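Local coordinates for YqgE/AlgH family protein (Corynebacterium diphtheriae NCTC 13129, PDB 2GS5), which is of unknown function but belongs to the UPF0301 (AlgH) family of conserved bacterial proteins, at residues A[88-94]-A[129-135]. Sequence-based numbering, arbitrary orientation.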
loop_
_atom_site.group_PDB
_atom_site.type_symbol
_atom_site.label_atom_id
_atom_site.label_comp_id
_atom_site.label_asym_id
_atom_site.label_seq_id
_atom_site.Cartn_x
_atom_site.Cartn_y
_atom_site.Cartn_z
ATOM N N VAL A 88 0.315 -9.525 10.688
ATOM C CA VAL A 88 1.030 -8.291 10.363
ATOM C C VAL A 88 1.976 -8.503 9.178
ATOM O O VAL A 88 2.687 -9.522 9.149
ATOM C CB VAL A 88 1.813 -7.800 11.591
ATOM C CG1 VAL A 88 2.608 -6.532 11.269
ATOM C CG2 VAL A 88 0.859 -7.550 12.746
ATOM N N VAL A 89 1.950 -7.556 8.240
ATOM C CA VAL A 89 2.803 -7.472 7.045
ATOM C C VAL A 89 3.742 -6.281 7.243
ATOM O O VAL A 89 3.310 -5.238 7.714
ATOM C CB VAL A 89 1.940 -7.168 5.750
ATOM C CG1 VAL A 89 2.825 -6.814 4.532
ATOM C CG2 VAL A 89 1.032 -8.315 5.426
ATOM N N GLY A 90 5.008 -6.420 6.861
ATOM C CA GLY A 90 5.929 -5.269 6.809
ATOM C C GLY A 90 6.202 -4.884 5.366
ATOM O O GLY A 90 6.551 -5.745 4.554
ATOM N N VAL A 91 6.039 -3.601 5.055
ATOM C CA VAL A 91 6.424 -3.061 3.760
ATOM C C VAL A 91 7.566 -2.067 3.987
ATOM O O VAL A 91 7.439 -1.137 4.787
ATOM C CB VAL A 91 5.255 -2.364 3.045
ATOM C CG1 VAL A 91 5.703 -1.871 1.679
ATOM C CG2 VAL A 91 4.078 -3.328 2.871
ATOM N N GLY A 92 8.679 -2.274 3.293
ATOM C CA GLY A 92 9.840 -1.414 3.415
ATOM C C GLY A 92 10.176 -0.690 2.132
ATOM O O GLY A 92 9.673 -1.019 1.055
ATOM N N VAL A 93 11.038 0.310 2.280
ATOM C CA VAL A 93 11.675 1.009 1.181
ATOM C C VAL A 93 13.165 0.664 1.266
ATOM O O VAL A 93 13.795 0.909 2.291
ATOM C CB VAL A 93 11.465 2.535 1.300
ATOM C CG1 VAL A 93 12.192 3.295 0.177
ATOM C CG2 VAL A 93 9.953 2.877 1.354
ATOM N N THR A 94 13.718 0.049 0.223
ATOM C CA THR A 94 15.120 -0.372 0.276
ATOM C C THR A 94 16.057 0.831 0.359
ATOM O O THR A 94 15.807 1.876 -0.245
ATOM C CB THR A 94 15.525 -1.240 -0.939
ATOM O OG1 THR A 94 15.334 -0.500 -2.144
ATOM C CG2 THR A 94 14.707 -2.534 -0.998
ATOM N N VAL A 129 16.984 -0.918 4.809
ATOM C CA VAL A 129 15.788 -0.128 4.497
ATOM C C VAL A 129 15.933 1.317 4.960
ATOM O O VAL A 129 16.585 1.588 5.967
ATOM C CB VAL A 129 14.506 -0.744 5.117
ATOM C CG1 VAL A 129 14.211 -2.136 4.487
ATOM C CG2 VAL A 129 14.626 -0.815 6.633
ATOM N N SER A 130 15.338 2.241 4.209
ATOM C CA SER A 130 15.295 3.650 4.606
ATOM C C SER A 130 14.011 3.964 5.344
ATOM O O SER A 130 13.897 5.001 5.997
ATOM C CB SER A 130 15.429 4.578 3.398
ATOM O OG SER A 130 14.418 4.327 2.434
ATOM N N GLY A 131 13.036 3.068 5.223
ATOM C CA GLY A 131 11.758 3.223 5.901
ATOM C C GLY A 131 10.998 1.921 5.903
ATOM O O GLY A 131 11.308 1.021 5.133
HETATM N N MSE A 132 10.021 1.813 6.797
HETATM C CA MSE A 132 9.200 0.612 6.897
HETATM C C MSE A 132 7.910 0.922 7.654
HETATM O O MSE A 132 7.895 1.752 8.555
HETATM C CB MSE A 132 9.978 -0.492 7.612
HETATM C CG MSE A 132 9.317 -1.842 7.595
HETATM SE SE MSE A 132 10.417 -3.081 8.604
HETATM C CE MSE A 132 9.580 -2.751 10.340
ATOM N N ARG A 133 6.837 0.230 7.289
ATOM C CA ARG A 133 5.547 0.390 7.948
ATOM C C ARG A 133 4.918 -0.981 8.115
ATOM O O ARG A 133 5.097 -1.855 7.263
ATOM C CB ARG A 133 4.646 1.297 7.105
ATOM C CG ARG A 133 3.302 1.641 7.744
ATOM C CD ARG A 133 2.834 3.028 7.344
ATOM N NE ARG A 133 3.635 4.053 8.008
ATOM C CZ ARG A 133 3.615 5.347 7.703
ATOM N NH1 ARG A 133 2.849 5.791 6.722
ATOM N NH2 ARG A 133 4.394 6.190 8.382
ATOM N N LEU A 134 4.202 -1.158 9.219
ATOM C CA LEU A 134 3.576 -2.440 9.556
ATOM C C LEU A 134 2.066 -2.344 9.422
ATOM O O LEU A 134 1.455 -1.373 9.860
ATOM C CB LEU A 134 3.946 -2.860 10.978
ATOM C CG LEU A 134 5.428 -3.181 11.165
ATOM C CD1 LEU A 134 5.766 -3.378 12.626
ATOM C CD2 LEU A 134 5.815 -4.426 10.383
ATOM N N PHE A 135 1.476 -3.377 8.830
ATOM C CA PHE A 135 0.050 -3.402 8.532
ATOM C C PHE A 135 -0.621 -4.613 9.133
ATOM O O PHE A 135 -0.181 -5.736 8.919
ATOM C CB PHE A 135 -0.172 -3.407 7.024
ATOM C CG PHE A 135 0.459 -2.239 6.342
ATOM C CD1 PHE A 135 -0.257 -1.073 6.108
ATOM C CD2 PHE A 135 1.807 -2.282 5.984
ATOM C CE1 PHE A 135 0.338 0.027 5.520
ATOM C CE2 PHE A 135 2.402 -1.191 5.378
ATOM C CZ PHE A 135 1.675 -0.037 5.149
HETATM O O HOH W 1 15.800 4.582 0.195
#
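Val89, Val91 and Val93 pair antiparallel with Phe135, Arg133 and Gly131, the two strand axes 4.6 Å apart at closest and their directions 160° from each other. Val89 and Val91 each exchange two backbone bonds with their partners, among them Phe135 N to Val89 O at 2.8 Å; Val93 N reaches Gly131 O from above the carbonyl plane. Val93 O instead accepts Ser130 N (2.8 Å), because a beta bulge moves the register by one residue and sets Thr94 against Val129. Val91 and Phe135 lie on one face, where Val91 CG2 touches Phe135 CE2 at 3.7 Å, while Val89 O sits at the ring edge. Within the mixed sheet of this AlgH-family protein, strand 113-116 flanks strand 87-94 on its other side, and helix 162-166 packs against Val91, Val93 and Arg133. The end of Arg133 leads away from strand 88-94, and its NH2 hydrogen-bonds Ala167 O. On the face bearing Leu134 and Met132 (selenomethionine), strand 88-94 presents Gly90 and Gly92; with CG anti to the carbonyl carbon (chi1 -66°), Leu134 brings CD2 to 3.7 Å from Gly90 CA. At the bulge, Ser130 OG lies 3.3 Å from Val93 CG1, and one water joins this hydroxyl to Thr94 O.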